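Local structure of urocanate hydratase (Paenibacillus sp. Soil724D2, 7NED) at residues A[463-468]-A[490-495]; A[20-25]-A[473-478]; A[291-296]-A[318-323]; A[236-241]-A[298-303]; A[214-219]-A[224-229]. The protein probably catalyses the NAD+-dependent hydration of thiourocanate in bacterial ergothioneine breakdown, and binds urocanate beside the cofactor. All coordinates share one frame; numbering follows the deposited sequence.

Contact 1: A[463-468]-A[490-495]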
# COMPACT_ATOMS: atom_id res chain seq x y z
N LEU A 463 4.66 3.07 4.91
CA LEU A 463 5.04 3.84 6.09
C LEU A 463 5.39 5.30 5.76
O LEU A 463 5.04 6.22 6.50
CB LEU A 463 6.24 3.17 6.77
CG LEU A 463 5.82 1.87 7.44
CD1 LEU A 463 7.10 1.12 7.90
CD2 LEU A 463 4.91 2.20 8.63
N ASN A 464 6.13 5.52 4.66
CA ASN A 464 6.54 6.87 4.30
C ASN A 464 5.31 7.74 4.05
O ASN A 464 5.20 8.86 4.59
CB ASN A 464 7.45 6.77 3.07
CG ASN A 464 7.89 8.11 2.53
OD1 ASN A 464 7.61 8.44 1.38
ND2 ASN A 464 8.61 8.86 3.32
N ALA A 465 4.34 7.21 3.32
CA ALA A 465 3.10 7.94 3.07
C ALA A 465 2.35 8.23 4.37
O ALA A 465 1.95 9.38 4.63
CB ALA A 465 2.21 7.14 2.12
N MET A 466 2.09 7.20 5.18
CA MET A 466 1.39 7.43 6.44
C MET A 466 2.09 8.41 7.35
O MET A 466 1.44 9.27 7.96
CB MET A 466 1.09 6.13 7.20
CG MET A 466 0.17 5.19 6.44
SD MET A 466 -0.25 3.81 7.50
CE MET A 466 1.27 2.94 7.38
N LEU A 467 3.41 8.27 7.49
CA LEU A 467 4.15 9.22 8.32
C LEU A 467 4.11 10.63 7.74
O LEU A 467 3.97 11.62 8.48
CB LEU A 467 5.61 8.73 8.47
CG LEU A 467 6.51 9.53 9.41
CD1 LEU A 467 5.92 9.60 10.83
CD2 LEU A 467 7.93 8.91 9.48
N ASN A 468 4.23 10.75 6.42
CA ASN A 468 4.15 12.09 5.83
C ASN A 468 2.76 12.69 6.00
O ASN A 468 2.64 13.91 6.21
CB ASN A 468 4.57 12.06 4.37
CG ASN A 468 6.07 11.91 4.24
OD1 ASN A 468 6.79 12.13 5.22
ND2 ASN A 468 6.55 11.58 3.05
N THR A 490 6.17 -0.41 -5.67
CA THR A 490 5.26 0.44 -4.92
C THR A 490 6.11 1.58 -4.43
O THR A 490 7.24 1.35 -3.97
CB THR A 490 4.63 -0.34 -3.75
OG1 THR A 490 3.74 -1.31 -4.30
CG2 THR A 490 3.83 0.58 -2.80
N SER A 491 5.58 2.79 -4.52
CA SER A 491 6.35 3.96 -4.12
C SER A 491 5.43 4.98 -3.44
O SER A 491 4.22 4.86 -3.49
CB SER A 491 7.06 4.59 -5.32
OG SER A 491 6.10 5.07 -6.27
N ALA A 492 6.04 6.02 -2.85
CA ALA A 492 5.30 7.08 -2.17
C ALA A 492 5.95 8.42 -2.47
O ALA A 492 7.18 8.50 -2.61
CB ALA A 492 5.25 6.85 -0.63
N GLY A 493 5.13 9.46 -2.62
CA GLY A 493 5.63 10.79 -2.91
C GLY A 493 5.02 11.79 -1.93
O GLY A 493 4.11 11.45 -1.18
N VAL A 494 5.55 13.00 -1.96
CA VAL A 494 5.14 14.03 -1.00
C VAL A 494 5.37 15.40 -1.63
O VAL A 494 6.35 15.61 -2.34
CB VAL A 494 5.90 13.88 0.33
CG1 VAL A 494 7.43 14.16 0.13
CG2 VAL A 494 5.30 14.79 1.40
N THR A 495 4.43 16.32 -1.43
CA THR A 495 4.62 17.71 -1.89
C THR A 495 4.38 18.62 -0.71
O THR A 495 3.47 18.37 0.11
CB THR A 495 3.64 18.06 -3.02
OG1 THR A 495 3.90 17.22 -4.14
CG2 THR A 495 3.80 19.50 -3.43
O HOH W 1 5.13 10.05 1.11
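Ala-465 and Ala-492 meet where helix 459-469 lies along strand 490-498, on one face of the mixed sheet that N- and C-terminal parts of the chain build together. The short axes run 7.7 Å apart at 24°. The apolar part is slight: the CB of Ala-465 stands 4.1 Å from the CB of Ala-492, and two such small residues let helix and strand come close. One helical turn on, Asn-468 meets Val-494. The two side chains cross at about a right angle, the amide ND2 of Asn-468 lying 3.6 Å from Val-494 CB and also close to the CG2 methyl.

Polar links across the interface run through one water. It donates to Asn-464 OD1 and to the backbone O of Gly-493 (2.9 Å), and accepts from Asn-468 ND2 at 2.8 Å, so three bonds fix it. The carboxamide of Asn-464 reaches it because CG is anti to the backbone N (chi1 177°). Both asparagines also give an ND2 hydrogen bond to Asp-515 OD1 of helix 502-525. Met-466 of the second subunit also packs on Ala-465. The OD1 of Asn-464, besides holding the water, rests 3.5 Å from the CB of Ala-492.

Contact 2: A[20-25]-A[473-478]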
# COMPACT_ATOMS: atom_id res chain seq x y z
N GLU A 20 -3.57 26.63 -4.57
CA GLU A 20 -3.10 27.11 -5.87
C GLU A 20 -1.83 26.38 -6.31
O GLU A 20 -1.63 26.09 -7.50
CB GLU A 20 -2.87 28.61 -5.79
CG GLU A 20 -2.38 29.26 -7.09
CD GLU A 20 -3.51 29.50 -8.11
OE1 GLU A 20 -4.68 29.61 -7.68
OE2 GLU A 20 -3.22 29.60 -9.33
N ALA A 21 -0.94 26.11 -5.35
CA ALA A 21 0.32 25.46 -5.69
C ALA A 21 0.06 24.10 -6.32
O ALA A 21 0.63 23.76 -7.37
CB ALA A 21 1.21 25.33 -4.45
N LEU A 22 -0.85 23.32 -5.72
CA LEU A 22 -1.14 22.01 -6.28
C LEU A 22 -1.78 22.13 -7.65
O LEU A 22 -1.49 21.33 -8.54
CB LEU A 22 -2.05 21.20 -5.34
CG LEU A 22 -1.45 21.04 -3.93
CD1 LEU A 22 -2.40 20.22 -3.00
CD2 LEU A 22 -0.03 20.40 -3.98
N LEU A 23 -2.69 23.10 -7.83
CA LEU A 23 -3.31 23.30 -9.14
C LEU A 23 -2.26 23.65 -10.19
O LEU A 23 -2.25 23.10 -11.30
CB LEU A 23 -4.37 24.42 -9.07
CG LEU A 23 -5.01 24.80 -10.42
CD1 LEU A 23 -5.70 23.55 -11.05
CD2 LEU A 23 -6.00 25.93 -10.23
N ARG A 24 -1.34 24.53 -9.84
CA ARG A 24 -0.30 24.88 -10.80
C ARG A 24 0.65 23.73 -11.07
O ARG A 24 1.20 23.63 -12.17
CB ARG A 24 0.47 26.10 -10.31
CG ARG A 24 -0.41 27.33 -10.34
CD ARG A 24 0.38 28.59 -10.02
NE ARG A 24 -0.53 29.74 -9.96
CZ ARG A 24 -0.13 31.01 -10.02
NH1 ARG A 24 1.17 31.32 -10.12
NH2 ARG A 24 -1.04 31.97 -9.96
N MET A 25 0.92 22.88 -10.07
CA MET A 25 1.77 21.73 -10.34
C MET A 25 1.08 20.76 -11.29
O MET A 25 1.72 20.15 -12.17
CB MET A 25 2.11 21.06 -9.00
CG MET A 25 3.09 21.87 -8.22
SD MET A 25 3.49 20.99 -6.74
CE MET A 25 4.87 19.92 -7.26
N ALA A 473 2.19 17.26 5.59
CA ALA A 473 2.49 17.51 4.19
C ALA A 473 1.24 18.03 3.47
O ALA A 473 0.10 17.95 3.97
CB ALA A 473 3.01 16.22 3.54
N ASP A 474 1.44 18.58 2.27
CA ASP A 474 0.32 19.13 1.51
C ASP A 474 -0.29 18.11 0.58
O ASP A 474 -1.50 18.10 0.37
CB ASP A 474 0.78 20.36 0.69
CG ASP A 474 1.06 21.57 1.58
OD1 ASP A 474 2.25 21.81 1.87
OD2 ASP A 474 0.09 22.20 2.07
N LEU A 475 0.54 17.24 0.02
CA LEU A 475 0.03 16.17 -0.83
C LEU A 475 0.84 14.91 -0.57
O LEU A 475 2.08 14.96 -0.54
CB LEU A 475 0.13 16.56 -2.32
CG LEU A 475 -0.39 15.57 -3.38
CD1 LEU A 475 -0.88 16.29 -4.66
CD2 LEU A 475 0.64 14.52 -3.74
N VAL A 476 0.16 13.77 -0.42
CA VAL A 476 0.83 12.49 -0.22
C VAL A 476 0.23 11.49 -1.20
O VAL A 476 -0.99 11.49 -1.43
CB VAL A 476 0.68 12.01 1.24
CG1 VAL A 476 1.36 10.66 1.45
CG2 VAL A 476 1.25 13.05 2.17
N THR A 477 1.06 10.63 -1.75
CA THR A 477 0.61 9.67 -2.74
C THR A 477 1.29 8.32 -2.52
O THR A 477 2.44 8.26 -2.08
CB THR A 477 0.89 10.18 -4.17
OG1 THR A 477 0.26 9.30 -5.11
CG2 THR A 477 2.41 10.25 -4.48
N ILE A 478 0.57 7.25 -2.84
CA ILE A 478 1.12 5.91 -2.96
C ILE A 478 0.82 5.40 -4.36
O ILE A 478 -0.35 5.35 -4.78
CB ILE A 478 0.54 4.95 -1.92
CG1 ILE A 478 0.86 5.46 -0.52
CG2 ILE A 478 1.14 3.57 -2.14
CD1 ILE A 478 0.08 4.70 0.61
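Leu-22 reaches from helix 17-31 with both methyls forward, the two meeting successive residues at the start of strand 475-480. CG is anti to the carbonyl carbon (chi1 -57°), which carries the fork off the helix toward the strand. One branch, CD2, comes to 4.2 Å from the CB of Leu-475; the other, CD1, lies 4.1 Å from the backbone O of Asp-474. Leu-22 and Leu-475 cross obliquely, and the contact of Leu-475 is made at the base of its side chain rather than by its methyls. The Leu-475 side chain also packs on Ile-91 and Met-93 of the neighbouring strand, and Ile-91 touches Leu-22 as well.

The strand enters the sheet through a classic beta bulge, Asp-474 and Leu-475 both facing Thr-495 of strand 490-498. The leucine contact sets a helix of the N-terminal domain against a strand of the C-terminal one, joining residues more than 440 positions apart. The carboxylate of Asp-474 forms salt bridges with Arg-507 and with Arg-18, the latter on the same helix as Leu-22. Farther round that helix, Arg-24 NE donates to Glu-20 OE2 at 2.8 Å, nearly in the guanidinium plane and onto the anti lone pair of the carboxylate oxygen.

Contact 3: A[291-296]-A[318-323]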
# COMPACT_ATOMS: atom_id res chain seq x y z
N ALA A 291 11.21 -9.11 -28.30
CA ALA A 291 12.32 -9.70 -29.03
C ALA A 291 13.40 -8.67 -29.32
O ALA A 291 14.60 -8.99 -29.27
CB ALA A 291 11.81 -10.32 -30.34
N SER A 292 13.00 -7.44 -29.67
CA SER A 292 14.00 -6.40 -29.97
C SER A 292 14.75 -5.98 -28.70
O SER A 292 15.96 -5.74 -28.75
CB SER A 292 13.34 -5.18 -30.61
OG SER A 292 12.95 -5.42 -31.96
N ILE A 293 14.06 -5.89 -27.56
CA ILE A 293 14.76 -5.64 -26.31
C ILE A 293 15.77 -6.74 -26.03
O ILE A 293 16.89 -6.48 -25.60
CB ILE A 293 13.75 -5.48 -25.16
CG1 ILE A 293 13.05 -4.12 -25.25
CG2 ILE A 293 14.45 -5.75 -23.83
CD1 ILE A 293 11.83 -4.04 -24.31
N ALA A 294 15.38 -8.00 -26.27
CA ALA A 294 16.32 -9.10 -26.07
C ALA A 294 17.58 -8.93 -26.93
O ALA A 294 18.71 -9.14 -26.46
CB ALA A 294 15.61 -10.43 -26.38
N VAL A 295 17.41 -8.55 -28.20
CA VAL A 295 18.56 -8.29 -29.07
C VAL A 295 19.44 -7.17 -28.51
O VAL A 295 20.68 -7.24 -28.53
CB VAL A 295 18.08 -7.95 -30.49
CG1 VAL A 295 19.23 -7.39 -31.29
CG2 VAL A 295 17.49 -9.17 -31.16
N GLU A 296 18.80 -6.09 -28.07
CA GLU A 296 19.56 -4.97 -27.53
C GLU A 296 20.36 -5.40 -26.31
O GLU A 296 21.54 -5.06 -26.18
CB GLU A 296 18.64 -3.79 -27.20
CG GLU A 296 19.43 -2.61 -26.67
CD GLU A 296 18.59 -1.39 -26.30
OE1 GLU A 296 17.34 -1.36 -26.56
OE2 GLU A 296 19.21 -0.47 -25.76
N ARG A 318 16.28 -5.24 -18.20
CA ARG A 318 16.82 -6.59 -17.98
C ARG A 318 15.69 -7.57 -17.71
O ARG A 318 15.70 -8.70 -18.22
CB ARG A 318 17.82 -6.61 -16.82
CG ARG A 318 19.12 -5.81 -17.07
CD ARG A 318 19.86 -5.61 -15.74
NE ARG A 318 18.93 -5.04 -14.77
CZ ARG A 318 19.05 -5.18 -13.45
NH1 ARG A 318 20.07 -5.84 -12.94
NH2 ARG A 318 18.11 -4.68 -12.63
N SER A 319 14.69 -7.14 -16.91
CA SER A 319 13.52 -7.97 -16.68
C SER A 319 12.87 -8.36 -18.00
O SER A 319 12.56 -9.54 -18.22
CB SER A 319 12.51 -7.25 -15.77
OG SER A 319 13.14 -6.81 -14.58
N GLN A 320 12.64 -7.38 -18.89
CA GLN A 320 12.04 -7.70 -20.18
C GLN A 320 12.93 -8.66 -20.96
O GLN A 320 12.48 -9.70 -21.43
CB GLN A 320 11.79 -6.42 -20.99
CG GLN A 320 10.84 -5.44 -20.33
CD GLN A 320 9.38 -5.85 -20.49
OE1 GLN A 320 9.06 -7.04 -20.57
NE2 GLN A 320 8.49 -4.86 -20.54
N ALA A 321 14.23 -8.34 -21.05
CA ALA A 321 15.14 -9.20 -21.80
C ALA A 321 15.10 -10.64 -21.28
O ALA A 321 15.11 -11.59 -22.07
CB ALA A 321 16.57 -8.65 -21.73
N LYS A 322 15.08 -10.83 -19.96
CA LYS A 322 15.05 -12.19 -19.43
C LYS A 322 13.79 -12.91 -19.87
O LYS A 322 13.85 -14.06 -20.33
CB LYS A 322 15.15 -12.19 -17.90
CG LYS A 322 15.29 -13.61 -17.34
CD LYS A 322 15.55 -13.59 -15.85
CE LYS A 322 15.46 -15.01 -15.27
NZ LYS A 322 16.79 -15.67 -15.36
N GLU A 323 12.63 -12.25 -19.72
CA GLU A 323 11.35 -12.80 -20.17
C GLU A 323 11.40 -13.24 -21.63
O GLU A 323 10.72 -14.19 -22.03
CB GLU A 323 10.25 -11.76 -19.97
CG GLU A 323 8.90 -12.11 -20.58
CD GLU A 323 8.21 -13.24 -19.85
OE1 GLU A 323 8.65 -13.58 -18.72
OE2 GLU A 323 7.22 -13.77 -20.42
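Ile-293 lays its CG2 methyl over one face of the peptide group that joins Gln-320 to Ala-321, 3.8 Å from the backbone N of Ala-321. The other flat group, the carboxamide of Gln-320, is turned out of the interface. Its side chain sets off toward the partner helix, then bends at chi2 (-78°), so that CB makes the contact while the amide runs on to give an NE2 hydrogen bond to the backbone O of Ala-257.

The remaining touch is apolar. Gln-320 CB is gripped by two branches of Ile-293, CG2 at 3.9 Å and CD1 at 4.1 Å, and the two side chains cross at a slant. The first torsion of the isoleucine (chi1 -75°) leaves CG2 anti to the backbone N, and both CG2 and CD1 reach the second helix. CG2 also meets the CB of Ala-321, 4.2 Å away. That CB in turn faces the backbone of Ala-294, 4.4 Å from its CA. The CA atoms of Ala-294 and Ala-321 come to 4.4 Å. The short axes approach to 8.1 Å, crossing at -108°.

The contact belongs to the Rossmann-like domain, and the side chain of Ile-293 is about 7 Å from the bound NAD. The long helix 282-305 is crossed here by the short helix 317-323, whose Ile-317 also packs on Ile-293. On another flank the long helix meets helix 234-243 through Val-295 and Glu-296, while strand 309-312 lies between the two crossing helices in the chain.

Contact 4: A[236-241]-A[298-303]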
# COMPACT_ATOMS: atom_id res chain seq x y z
N ASP A 236 18.77 -2.04 -33.41
CA ASP A 236 19.58 -2.12 -34.62
C ASP A 236 20.99 -1.58 -34.40
O ASP A 236 21.96 -2.18 -34.87
CB ASP A 236 18.93 -1.33 -35.77
CG ASP A 236 17.54 -1.84 -36.12
OD1 ASP A 236 16.70 -1.05 -36.60
OD2 ASP A 236 17.31 -3.05 -35.94
N ILE A 237 21.12 -0.46 -33.68
CA ILE A 237 22.42 0.21 -33.59
C ILE A 237 23.35 -0.56 -32.67
O ILE A 237 24.53 -0.74 -32.97
CB ILE A 237 22.28 1.66 -33.11
CG1 ILE A 237 21.49 2.53 -34.11
CG2 ILE A 237 23.70 2.28 -32.79
CD1 ILE A 237 22.12 2.63 -35.48
N TYR A 238 22.83 -1.01 -31.51
CA TYR A 238 23.71 -1.65 -30.54
C TYR A 238 24.34 -2.90 -31.13
O TYR A 238 25.58 -3.05 -31.02
CB TYR A 238 22.98 -1.98 -29.24
CG TYR A 238 22.71 -0.82 -28.30
CD1 TYR A 238 22.73 -1.02 -26.93
CD2 TYR A 238 22.43 0.46 -28.79
CE1 TYR A 238 22.46 0.01 -26.07
CE2 TYR A 238 22.16 1.49 -27.93
CZ TYR A 238 22.17 1.25 -26.56
OH TYR A 238 21.89 2.28 -25.68
N PRO A 239 23.61 -3.79 -31.79
CA PRO A 239 24.26 -4.97 -32.39
C PRO A 239 25.24 -4.59 -33.47
O PRO A 239 26.25 -5.29 -33.66
CB PRO A 239 23.10 -5.78 -32.96
CG PRO A 239 21.89 -5.32 -32.20
CD PRO A 239 22.13 -3.86 -31.91
N GLU A 240 24.97 -3.50 -34.20
CA GLU A 240 25.89 -3.04 -35.23
C GLU A 240 27.22 -2.58 -34.63
O GLU A 240 28.29 -2.85 -35.19
CB GLU A 240 25.23 -1.93 -36.05
CG GLU A 240 26.16 -1.24 -37.03
CD GLU A 240 26.53 -2.12 -38.21
OE1 GLU A 240 27.27 -1.63 -39.08
OE2 GLU A 240 26.07 -3.29 -38.27
N LEU A 241 27.19 -1.91 -33.48
CA LEU A 241 28.46 -1.55 -32.85
C LEU A 241 29.21 -2.80 -32.42
O LEU A 241 30.45 -2.85 -32.50
CB LEU A 241 28.21 -0.64 -31.65
CG LEU A 241 27.53 0.67 -32.00
CD1 LEU A 241 27.22 1.41 -30.70
CD2 LEU A 241 28.47 1.51 -32.88
N GLU A 298 21.33 -8.43 -25.43
CA GLU A 298 22.42 -9.31 -25.86
C GLU A 298 23.63 -8.49 -26.30
O GLU A 298 24.77 -8.79 -25.94
CB GLU A 298 21.96 -10.21 -27.00
CG GLU A 298 21.21 -11.43 -26.54
CD GLU A 298 22.11 -12.37 -25.76
OE1 GLU A 298 23.05 -12.95 -26.36
OE2 GLU A 298 21.81 -12.61 -24.57
N ALA A 299 23.38 -7.46 -27.09
CA ALA A 299 24.46 -6.56 -27.49
C ALA A 299 25.10 -5.90 -26.26
O ALA A 299 26.34 -5.83 -26.16
CB ALA A 299 23.93 -5.53 -28.48
N MET A 300 24.28 -5.42 -25.32
CA MET A 300 24.82 -4.87 -24.08
C MET A 300 25.68 -5.89 -23.36
O MET A 300 26.75 -5.55 -22.82
CB MET A 300 23.67 -4.39 -23.20
CG MET A 300 22.86 -3.29 -23.90
SD MET A 300 21.47 -2.69 -22.90
CE MET A 300 22.25 -2.14 -21.39
N LEU A 301 25.25 -7.12 -23.31
CA LEU A 301 26.00 -8.15 -22.64
C LEU A 301 27.34 -8.39 -23.35
O LEU A 301 28.33 -8.53 -22.74
CB LEU A 301 25.17 -9.42 -22.52
CG LEU A 301 24.11 -9.52 -21.43
CD1 LEU A 301 23.18 -10.65 -21.70
CD2 LEU A 301 24.71 -9.61 -20.06
N GLU A 302 27.35 -8.33 -24.65
CA GLU A 302 28.58 -8.52 -25.37
C GLU A 302 29.51 -7.34 -25.11
O GLU A 302 30.68 -7.52 -24.88
CB GLU A 302 28.32 -8.73 -26.83
CG GLU A 302 29.56 -9.02 -27.63
CD GLU A 302 30.25 -10.35 -27.30
OE1 GLU A 302 31.51 -10.36 -27.38
OE2 GLU A 302 29.55 -11.36 -27.02
N LEU A 303 28.96 -6.13 -25.11
CA LEU A 303 29.76 -4.96 -24.86
C LEU A 303 30.37 -5.04 -23.46
O LEU A 303 31.49 -4.68 -23.25
CB LEU A 303 28.99 -3.66 -25.09
CG LEU A 303 28.54 -3.38 -26.53
CD1 LEU A 303 27.55 -2.25 -26.65
CD2 LEU A 303 29.69 -3.26 -27.52
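Pro-239 and Ala-299 bring two helices of the Rossmann-like domain together, with their CA atoms 5.2 Å apart. The short axes of 236-241 and 298-303 run in roughly the same direction, 31° apart, and approach to 8.8 Å. Helix 234-243 is kinked at Pro-239, whose ring nitrogen has no hydrogen to give to the turn before. The following amide, Glu-240 N, makes only a weak bond to Asp-236 O. In the chain, helix 234-243 comes between strands 226-231 and 250-251 of the parallel sheet, and helix 282-305 between 250-251 and 309-312.

Tyr-238 carries most of the side-chain contact. Its CG is anti to the carbonyl carbon (chi1 -76°), which sends the ring along the cleft between the helices, toward the sheet. Met-300 comes to the ring edge, in its plane, the CG methylene 3.8 Å from Tyr-238 CD1 and nearly as close to CE1. Its SD follows, 5.5 Å from the ring centroid in an oblique Met-aromatic contact, and the bend at chi3 turns only the terminal CE. The hydroxyl of Tyr-238 hydrogen-bonds to the backbone O of Thr-252, and the ring packs on Leu-161 and Ala-163 of strand 159-163, so the phenol is held at its far end as well as along one edge. At the base, the single methyl of Ala-299 fits the start of the kink: its CB lies 3.8 Å from Tyr-238 CB, and 4.2 Å from Pro-239 CD.

Contact 5: A[214-219]-A[224-229]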
# COMPACT_ATOMS: atom_id res chain seq x y z
N LEU A 214 32.14 9.32 -36.05
CA LEU A 214 33.21 10.26 -36.36
C LEU A 214 33.23 11.40 -35.35
O LEU A 214 34.29 11.75 -34.82
CB LEU A 214 33.05 10.80 -37.78
CG LEU A 214 33.94 11.99 -38.13
CD1 LEU A 214 35.38 11.49 -38.19
CD2 LEU A 214 33.53 12.64 -39.45
N TRP A 215 32.07 12.00 -35.08
CA TRP A 215 31.96 13.03 -34.05
C TRP A 215 32.40 12.52 -32.67
O TRP A 215 33.11 13.21 -31.93
CB TRP A 215 30.52 13.54 -34.00
CG TRP A 215 30.13 14.37 -35.16
CD1 TRP A 215 30.97 14.90 -36.11
CD2 TRP A 215 28.80 14.73 -35.55
NE1 TRP A 215 30.23 15.61 -37.04
CE2 TRP A 215 28.90 15.51 -36.73
CE3 TRP A 215 27.53 14.45 -35.02
CZ2 TRP A 215 27.78 16.03 -37.37
CZ3 TRP A 215 26.41 14.97 -35.66
CH2 TRP A 215 26.54 15.75 -36.83
N ILE A 216 31.95 11.33 -32.29
CA ILE A 216 32.36 10.79 -30.99
C ILE A 216 33.86 10.60 -30.97
O ILE A 216 34.53 10.90 -29.98
CB ILE A 216 31.65 9.45 -30.71
CG1 ILE A 216 30.12 9.64 -30.55
CG2 ILE A 216 32.32 8.80 -29.50
CD1 ILE A 216 29.66 10.50 -29.36
N GLU A 217 34.43 10.09 -32.06
CA GLU A 217 35.86 9.84 -32.08
C GLU A 217 36.67 11.13 -31.93
O GLU A 217 37.61 11.20 -31.13
CB GLU A 217 36.24 9.12 -33.37
CG GLU A 217 37.67 8.67 -33.36
CD GLU A 217 38.00 7.74 -34.50
OE1 GLU A 217 39.01 7.04 -34.35
OE2 GLU A 217 37.26 7.72 -35.51
N GLU A 218 36.31 12.16 -32.69
CA GLU A 218 36.98 13.45 -32.56
C GLU A 218 36.94 13.98 -31.14
O GLU A 218 37.92 14.53 -30.65
CB GLU A 218 36.35 14.45 -33.51
CG GLU A 218 37.20 15.67 -33.73
CD GLU A 218 36.67 16.51 -34.85
OE1 GLU A 218 35.42 16.70 -34.88
OE2 GLU A 218 37.50 17.01 -35.66
N ALA A 219 35.78 13.87 -30.49
CA ALA A 219 35.66 14.36 -29.12
C ALA A 219 36.52 13.53 -28.16
O ALA A 219 37.29 14.08 -27.36
CB ALA A 219 34.18 14.34 -28.69
N HIS A 224 37.21 16.25 -25.45
CA HIS A 224 36.14 17.23 -25.41
C HIS A 224 34.82 16.54 -25.12
O HIS A 224 34.61 15.39 -25.52
CB HIS A 224 35.99 17.94 -26.76
CG HIS A 224 37.15 18.80 -27.13
ND1 HIS A 224 37.44 19.14 -28.44
CD2 HIS A 224 38.11 19.38 -26.37
CE1 HIS A 224 38.52 19.90 -28.47
NE2 HIS A 224 38.95 20.07 -27.23
N PRO A 225 33.86 17.22 -24.51
CA PRO A 225 32.52 16.64 -24.42
C PRO A 225 31.75 16.86 -25.72
O PRO A 225 31.97 17.84 -26.45
CB PRO A 225 31.88 17.43 -23.27
CG PRO A 225 32.53 18.78 -23.38
CD PRO A 225 33.95 18.51 -23.81
N VAL A 226 30.84 15.93 -26.03
CA VAL A 226 29.90 16.15 -27.13
C VAL A 226 28.69 15.28 -26.85
O VAL A 226 28.82 14.21 -26.26
CB VAL A 226 30.54 15.79 -28.49
CG1 VAL A 226 30.61 14.27 -28.63
CG2 VAL A 226 29.79 16.48 -29.65
N SER A 227 27.53 15.74 -27.30
CA SER A 227 26.32 14.91 -27.30
C SER A 227 25.80 14.79 -28.72
O SER A 227 25.65 15.79 -29.44
CB SER A 227 25.23 15.44 -26.38
OG SER A 227 24.86 16.78 -26.63
N VAL A 228 25.53 13.56 -29.13
CA VAL A 228 25.05 13.28 -30.47
C VAL A 228 23.76 12.48 -30.36
O VAL A 228 23.73 11.43 -29.71
CB VAL A 228 26.08 12.51 -31.29
CG1 VAL A 228 25.53 12.29 -32.69
CG2 VAL A 228 27.42 13.27 -31.30
N GLY A 229 22.70 12.97 -31.00
CA GLY A 229 21.47 12.23 -31.12
C GLY A 229 21.46 11.56 -32.48
O GLY A 229 21.54 12.23 -33.52
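In the beta-alpha-beta unit formed by strand 204-206, helix 209-222 and strand 226-231 of the Rossmann-like domain, Trp-215, Ile-216 and Ala-219 cover Val-226 and Val-228. Helix and returning strand run nearly antiparallel (172°), as such a crossover requires, with 8.9 Å between their axes. Val-228 spreads its two methyls over two helix residues. CG1, anti to the backbone N (chi1 -179°), meets the indole edge of Trp-215 in the ring plane, 3.8 Å from CE3. The other methyl, CG2, also touches CE3 and lies 4.1 Å from Ile-216 CD1. The Trp-215 and Val-228 side chains cross at about a right angle, and the indole has a further cation-pi partner in Arg-204 on the first strand. With an alanine at position Val-228, both methyls would be gone, which would probably open a gap beside CE3 and leave the indole and Ile-216 CD1 less firmly held.

Closer to the turn, Val-226 CG1 is wedged between Ile-216 CD1, 4.0 Å away, and the CB of Ala-219 at 3.6 Å. The chain doubles back over a short link, and His-224 N closes it with a 2.9 Å hydrogen bond to Ala-219 O. The amide approaches 30° out of the carbonyl plane. Beside this bond the Ala-219 methyl lies against the backbone of the loop leading into the strand, its CB 3.4 Å from His-224 O.

Contacts 1 and 2 belong to one mixed sheet: strands 475-480 and 490-498 are neighbours there, and both contacts are buried and reach the second subunit. Contact 1 relies on a water and asparagines, contact 2 on leucine packing flanked by salt bridges. Contacts 3, 4 and 5 lie in the Rossmann-like domain, where the other protein chain does not touch their segments. Helix 282-305 serves both contact 3, which is partly buried, and contact 4, which is buried; Glu-296 and Val-295 of the first pack on Tyr-238 and Pro-239 of the second. Contact 5, about 19 Å from contact 4 between centres, is a helix on a strand with an exposed turn, and alone has a direct hydrogen bond between its segments.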